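Local coordinates for CCHC-type domain-containing protein (Trypanosoma brucei brucei, PDB 7C45) that probably trims guide RNAs as a 3'-5' exoribonuclease of the RNase D type, binding uridine-rich RNA beside a metal-containing active site, at residues C103-D106 and V107-L110; V213-E216 and R217-Q221; P240-V243 and N244-W247. All coordinates share one frame; numbering follows the deposited sequence.

Contact 1. Residues C103-D106 and V107-L110. With nucleotides of chain B.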
# COMPACT_ATOMS: atom_id res chain seq x y z
N CYS A 103 -2.70 5.36 -2.19
CA CYS A 103 -3.80 6.03 -1.50
C CYS A 103 -4.79 6.69 -2.44
O CYS A 103 -5.81 7.20 -1.99
CB CYS A 103 -3.26 7.11 -0.55
SG CYS A 103 -2.46 8.52 -1.34
N ARG A 104 -4.53 6.68 -3.74
CA ARG A 104 -5.21 7.64 -4.62
C ARG A 104 -6.71 7.38 -4.67
O ARG A 104 -7.52 8.27 -4.37
CB ARG A 104 -4.61 7.57 -6.02
CG ARG A 104 -3.21 8.19 -6.09
CD ARG A 104 -2.59 7.93 -7.47
NE ARG A 104 -2.53 6.52 -7.72
CZ ARG A 104 -2.19 5.98 -8.89
NH1 ARG A 104 -1.83 6.76 -9.91
NH2 ARG A 104 -2.20 4.66 -9.01
N ARG A 105 -7.09 6.19 -5.11
CA ARG A 105 -8.51 5.84 -5.17
C ARG A 105 -9.14 5.82 -3.78
O ARG A 105 -10.31 6.19 -3.62
CB ARG A 105 -8.67 4.47 -5.84
CG ARG A 105 -9.27 4.47 -7.20
CD ARG A 105 -8.49 5.34 -8.12
NE ARG A 105 -9.17 6.61 -8.40
CZ ARG A 105 -8.62 7.56 -9.14
NH1 ARG A 105 -9.25 8.70 -9.37
NH2 ARG A 105 -7.41 7.34 -9.66
N ASP A 106 -8.40 5.36 -2.77
CA ASP A 106 -8.93 5.30 -1.41
C ASP A 106 -9.31 6.68 -0.91
O ASP A 106 -10.40 6.88 -0.36
CB ASP A 106 -7.90 4.69 -0.46
CG ASP A 106 -7.69 3.21 -0.69
OD1 ASP A 106 -8.48 2.62 -1.44
OD2 ASP A 106 -6.76 2.66 -0.08
N VAL A 107 -8.40 7.64 -1.09
CA VAL A 107 -8.61 8.98 -0.59
C VAL A 107 -9.74 9.66 -1.35
O VAL A 107 -10.57 10.38 -0.77
CB VAL A 107 -7.27 9.74 -0.68
CG1 VAL A 107 -7.46 11.21 -0.86
CG2 VAL A 107 -6.42 9.38 0.53
N GLU A 108 -9.83 9.39 -2.66
CA GLU A 108 -10.95 9.88 -3.44
C GLU A 108 -12.26 9.35 -2.89
O GLU A 108 -13.22 10.10 -2.78
CB GLU A 108 -10.80 9.47 -4.90
CG GLU A 108 -11.96 9.92 -5.77
CD GLU A 108 -11.76 9.48 -7.20
OE1 GLU A 108 -11.45 8.29 -7.39
OE2 GLU A 108 -11.86 10.32 -8.11
N ALA A 109 -12.30 8.06 -2.53
CA ALA A 109 -13.53 7.48 -2.00
C ALA A 109 -13.83 8.00 -0.61
O ALA A 109 -15.00 8.23 -0.27
CB ALA A 109 -13.45 5.95 -2.00
N LEU A 110 -12.80 8.17 0.22
CA LEU A 110 -13.03 8.74 1.55
C LEU A 110 -13.65 10.13 1.43
O LEU A 110 -14.57 10.47 2.17
CB LEU A 110 -11.73 8.80 2.35
CG LEU A 110 -11.18 7.44 2.79
CD1 LEU A 110 -9.85 7.63 3.52
CD2 LEU A 110 -12.18 6.71 3.68
P U B 8 0.29 -3.51 -12.07
OP1 U B 8 -0.45 -3.33 -13.34
OP2 U B 8 1.76 -3.68 -12.14
O5' U B 8 -0.13 -2.29 -11.15
C5' U B 8 0.76 -1.74 -10.21
C4' U B 8 0.08 -0.67 -9.41
O4' U B 8 -0.38 0.38 -10.30
C3' U B 8 -1.16 -1.08 -8.64
O3' U B 8 -0.84 -1.70 -7.42
C2' U B 8 -1.89 0.25 -8.47
O2' U B 8 -1.29 1.03 -7.44
C1' U B 8 -1.57 0.93 -9.81
N1 U B 8 -2.61 0.69 -10.84
C2 U B 8 -3.73 1.49 -10.80
O2 U B 8 -3.91 2.31 -9.93
N3 U B 8 -4.64 1.24 -11.81
C4 U B 8 -4.48 0.31 -12.82
O4 U B 8 -5.36 0.18 -13.68
C5 U B 8 -3.27 -0.44 -12.80
C6 U B 8 -2.39 -0.23 -11.82
P U B 9 -1.83 -2.78 -6.77
OP1 U B 9 -1.15 -3.27 -5.54
OP2 U B 9 -2.19 -3.73 -7.84
O5' U B 9 -3.13 -1.93 -6.43
C5' U B 9 -3.26 -1.22 -5.20
C4' U B 9 -4.54 -0.41 -5.10
O4' U B 9 -4.72 0.45 -6.26
C3' U B 9 -5.86 -1.16 -5.02
O3' U B 9 -6.10 -1.69 -3.73
C2' U B 9 -6.88 -0.12 -5.45
O2' U B 9 -7.17 0.80 -4.39
C1' U B 9 -6.09 0.63 -6.52
N1 U B 9 -6.39 0.12 -7.87
C2 U B 9 -7.60 0.48 -8.46
O2 U B 9 -8.44 1.19 -7.93
N3 U B 9 -7.82 -0.03 -9.71
C4 U B 9 -6.97 -0.85 -10.42
O4 U B 9 -7.32 -1.23 -11.54
C5 U B 9 -5.75 -1.18 -9.75
C6 U B 9 -5.50 -0.70 -8.52
O HOH W 1 -12.22 6.51 -5.58
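R105 and E108, one helical turn apart, lie side by side and form a salt bridge. The arginine grips from its side: NE and NH1 both give a hydrogen to E108 OE1, each at 3.0 Å, with that oxygen at the edge of the guanidinium and close to its plane. Both nitrogens reach OE1 from the same face of the carboxylate, whose plane is 56° from the guanidinium's. Bends at chi2 (56°) and chi3 (-105°) bring the guanidinium round beside E108, which itself runs out straight. A water adds a third donor to OE1 at 2.7 Å and also gives a hydrogen to R105 O, which accepts from A109 N as well. The bond from R105 NH1 to E108 OE2 is weak, and V232 N and Q53 NE2 also donate to that oxygen, while R105 NH2 pairs with E235. Long, many-donor arginine thus suits a place between two acids. R104 turns to the RNA: its NH2 lies 3.0 Å from O2 of U8 of chain B and also bonds to P240 O, and salt bridges with D102 and D237 probably offset its charge. D106, which binds manganese in another crystal of this protein, sends OD1 to 3.7 Å from O2' of U9 of chain B. The helix, 104-114, links strands 97-100 and 121-123 in a beta-alpha-beta unit; L110 and D106 touch strand 37-44, and V107 packs on Y226 of helix 212-226.

Contact 2. Residues V213-E216 and R217-Q221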
# COMPACT_ATOMS: atom_id res chain seq x y z
N VAL A 213 10.11 12.06 5.84
CA VAL A 213 9.43 13.35 5.78
C VAL A 213 9.17 13.75 4.33
O VAL A 213 8.10 14.28 3.99
CB VAL A 213 10.26 14.42 6.51
CG1 VAL A 213 9.72 15.77 6.21
CG2 VAL A 213 10.25 14.18 8.00
N ALA A 214 10.14 13.50 3.45
CA ALA A 214 9.96 13.80 2.04
C ALA A 214 8.79 13.02 1.47
O ALA A 214 7.97 13.57 0.72
CB ALA A 214 11.22 13.46 1.25
N VAL A 215 8.68 11.74 1.81
CA VAL A 215 7.60 10.93 1.27
C VAL A 215 6.27 11.33 1.91
O VAL A 215 5.21 11.26 1.27
CB VAL A 215 7.89 9.44 1.47
CG1 VAL A 215 6.80 8.60 0.82
CG2 VAL A 215 9.24 9.08 0.86
N GLU A 216 6.30 11.78 3.16
CA GLU A 216 5.07 12.28 3.77
C GLU A 216 4.55 13.49 3.01
O GLU A 216 3.35 13.60 2.75
CB GLU A 216 5.31 12.64 5.25
CG GLU A 216 5.35 11.46 6.21
CD GLU A 216 5.62 11.90 7.66
OE1 GLU A 216 6.28 12.92 7.86
OE2 GLU A 216 5.12 11.24 8.58
N ARG A 217 5.45 14.40 2.64
CA ARG A 217 5.06 15.59 1.90
C ARG A 217 4.55 15.22 0.51
O ARG A 217 3.55 15.76 0.03
CB ARG A 217 6.23 16.58 1.82
CG ARG A 217 6.62 17.17 3.17
CD ARG A 217 5.46 17.91 3.81
NE ARG A 217 4.64 17.03 4.64
CZ ARG A 217 3.32 17.13 4.78
NH1 ARG A 217 2.68 16.28 5.56
NH2 ARG A 217 2.64 18.08 4.14
N LEU A 218 5.22 14.26 -0.13
CA LEU A 218 4.77 13.82 -1.44
C LEU A 218 3.41 13.15 -1.34
O LEU A 218 2.50 13.42 -2.14
CB LEU A 218 5.81 12.89 -2.05
CG LEU A 218 5.48 12.19 -3.37
CD1 LEU A 218 5.09 13.19 -4.48
CD2 LEU A 218 6.67 11.35 -3.81
N THR A 219 3.22 12.31 -0.32
CA THR A 219 1.90 11.74 -0.11
C THR A 219 0.85 12.82 0.16
O THR A 219 -0.29 12.72 -0.30
CB THR A 219 1.93 10.74 1.04
OG1 THR A 219 2.96 9.76 0.81
CG2 THR A 219 0.61 10.04 1.16
N ALA A 220 1.20 13.85 0.95
CA ALA A 220 0.23 14.91 1.22
C ALA A 220 -0.21 15.58 -0.07
O ALA A 220 -1.37 16.00 -0.18
CB ALA A 220 0.81 15.96 2.16
N GLN A 221 0.69 15.70 -1.04
CA GLN A 221 0.31 16.25 -2.34
C GLN A 221 -0.73 15.36 -3.02
O GLN A 221 -1.66 15.86 -3.66
CB GLN A 221 1.55 16.40 -3.22
CG GLN A 221 1.29 17.05 -4.58
CD GLN A 221 0.67 18.42 -4.45
OE1 GLN A 221 -0.51 18.60 -4.75
NE2 GLN A 221 1.45 19.38 -3.98
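T219 reaches back one turn to V215, and its hydroxyl and its amide both bond to the same carbonyl. OG1 donates to V215 O at 2.7 Å and T219 N to the same oxygen at 2.8 Å, the two coming from opposite faces of the carbonyl plane. With OG1 anti to the carbonyl carbon (chi1 -54°), the hydroxyl sits beside its own backbone N, where it can turn back to the preceding turn. Threonine suits this place because its hydroxyl can donate to V215 O and accept from D123 N, bridging the helix and strand 121-123. The remaining backbone bonds follow the i to i+4 pattern, from V213 O to R217 N through E216 O to A220 N.

Van der Waals contacts of carbon with oxygen add to these: V215 CG1 comes within 4.0 Å of T219 OG1, and CG of R217 lies 3.3 Å from V213 O. The apolar side chains pack against other parts of the fold, V215 on L122 and F127, L218 on V126 and W247, which suits their buried places.

Among the charged groups, R217 bends at chi2 and chi3 so that its guanidinium lays one face over E216 O, with NH1 3.9 Å from it. E216 OE2 forms a salt bridge with R97. A threonine hydroxyl bonded to the carbonyl four residues earlier is a familiar feature of alpha helices, here of helix 212-226 where it packs against the exonuclease sheet.

Contact 3. Residues P240-V243 and N244-W247. With nucleotides of chain B.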
# COMPACT_ATOMS: atom_id res chain seq x y z
N PRO A 240 -1.75 5.07 -14.78
CA PRO A 240 -2.04 4.65 -13.41
C PRO A 240 -0.86 4.02 -12.68
O PRO A 240 -0.74 4.20 -11.46
CB PRO A 240 -3.19 3.64 -13.58
CG PRO A 240 -3.83 4.04 -14.87
CD PRO A 240 -2.71 4.52 -15.75
N ALA A 241 0.02 3.32 -13.39
CA ALA A 241 1.08 2.59 -12.71
C ALA A 241 2.38 3.37 -12.67
O ALA A 241 3.46 2.78 -12.72
CB ALA A 241 1.28 1.22 -13.37
N GLU A 242 2.32 4.70 -12.58
CA GLU A 242 3.53 5.47 -12.35
C GLU A 242 3.29 6.62 -11.36
O GLU A 242 2.16 6.94 -10.98
CB GLU A 242 4.12 6.02 -13.66
CG GLU A 242 3.27 6.95 -14.43
CD GLU A 242 3.88 7.23 -15.80
OE1 GLU A 242 4.98 7.81 -15.86
OE2 GLU A 242 3.26 6.84 -16.81
N VAL A 243 4.40 7.19 -10.89
CA VAL A 243 4.39 8.38 -10.06
C VAL A 243 4.94 9.52 -10.90
O VAL A 243 6.02 9.39 -11.48
CB VAL A 243 5.22 8.19 -8.78
CG1 VAL A 243 5.35 9.49 -8.03
CG2 VAL A 243 4.60 7.11 -7.89
N ASN A 244 4.16 10.59 -11.00
CA ASN A 244 4.52 11.82 -11.67
C ASN A 244 5.99 12.18 -11.46
O ASN A 244 6.43 12.34 -10.32
CB ASN A 244 3.59 12.91 -11.10
CG ASN A 244 3.73 14.21 -11.77
OD1 ASN A 244 4.80 14.77 -11.78
ND2 ASN A 244 2.63 14.72 -12.33
N ARG A 245 6.78 12.25 -12.55
CA ARG A 245 8.21 12.58 -12.40
C ARG A 245 8.43 13.98 -11.85
O ARG A 245 9.37 14.21 -11.07
CB ARG A 245 8.95 12.44 -13.74
CG ARG A 245 8.97 11.05 -14.29
CD ARG A 245 9.99 10.91 -15.41
NE ARG A 245 10.00 9.55 -15.90
CZ ARG A 245 9.08 9.06 -16.72
NH1 ARG A 245 9.15 7.80 -17.12
NH2 ARG A 245 8.09 9.83 -17.15
N ALA A 246 7.60 14.95 -12.25
CA ALA A 246 7.79 16.30 -11.73
C ALA A 246 7.62 16.34 -10.21
O ALA A 246 8.37 17.03 -9.52
CB ALA A 246 6.83 17.27 -12.41
N TRP A 247 6.64 15.61 -9.67
CA TRP A 247 6.50 15.57 -8.22
C TRP A 247 7.70 14.87 -7.57
O TRP A 247 8.15 15.28 -6.50
CB TRP A 247 5.20 14.88 -7.81
CG TRP A 247 4.01 15.72 -8.09
CD1 TRP A 247 3.97 16.93 -8.73
CD2 TRP A 247 2.67 15.42 -7.72
NE1 TRP A 247 2.68 17.39 -8.79
CE2 TRP A 247 1.86 16.48 -8.18
CE3 TRP A 247 2.07 14.35 -7.06
CZ2 TRP A 247 0.48 16.50 -7.99
CZ3 TRP A 247 0.70 14.38 -6.88
CH2 TRP A 247 -0.08 15.44 -7.35
P U B 8 0.29 -3.51 -12.07
OP1 U B 8 -0.45 -3.33 -13.34
OP2 U B 8 1.76 -3.68 -12.14
O5' U B 8 -0.13 -2.29 -11.15
C5' U B 8 0.76 -1.74 -10.21
C4' U B 8 0.08 -0.67 -9.41
O4' U B 8 -0.38 0.38 -10.30
C3' U B 8 -1.16 -1.08 -8.64
O3' U B 8 -0.84 -1.70 -7.42
C2' U B 8 -1.89 0.25 -8.47
O2' U B 8 -1.29 1.03 -7.44
C1' U B 8 -1.57 0.93 -9.81
N1 U B 8 -2.61 0.69 -10.84
C2 U B 8 -3.73 1.49 -10.80
O2 U B 8 -3.91 2.31 -9.93
N3 U B 8 -4.64 1.24 -11.81
C4 U B 8 -4.48 0.31 -12.82
O4 U B 8 -5.36 0.18 -13.68
C5 U B 8 -3.27 -0.44 -12.80
C6 U B 8 -2.39 -0.23 -11.82
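E242 and R245 meet across an N-capped helix start, where the loop 240-243 leads into helix 245-251. In that loop P240 CB lies 3.3 Å from N3 of U8 of chain B, and V243, a branched apolar residue in a buried spot, rests on Y222 and T129. N244 occupies the N-cap, a place that suits asparagine because its short side chain can turn its oxygen onto the amide of W247. Its CG stands anti to the backbone N (chi1 -175°), and ND2 donates to A236 O, which helps fix the amide. Its own N gives a hydrogen bond to D237 OD1. R245 comes next, a long exposed arginine whose extended chain crosses that of E242, bringing NH2 to 3.9 Å from OE1. This salt bridge is long: the planes stand 89° apart and the oxygen lies well off the guanidinium plane, so only charge acts between them. The firmer partners of E242 are T239 and N139. W247 ends the segment; its broad ring can pack edge-to-face with Y222 and still take N244 CG over one face near the rim, 4.0 Å above the plane. The cap itself is closed by W247 N, which donates to N244 OD1 at 2.9 Å from above the carbonyl plane.

How the contacts relate
Along the chain the three contacts come in series, each closing before the next opens. Contact 1 lies within the family's exonuclease region, on the helix of a beta-alpha-beta unit; contact 2 occupies helix 212-226, and contact 3 the loop and helix start that follow. Their centres form a compact triangle, about 16 Å from contact 1 to either other and about 14 Å between contacts 2 and 3. C103 SG packs on T219 CG2, R104 NH2 probably bonds to P240 O, and Q221 and L218 rest against W247. Helix 212-226 therefore touches both neighbours, while contacts 1 and 3 border U8 of chain B, bringing separate parts of the chain together around the RNA.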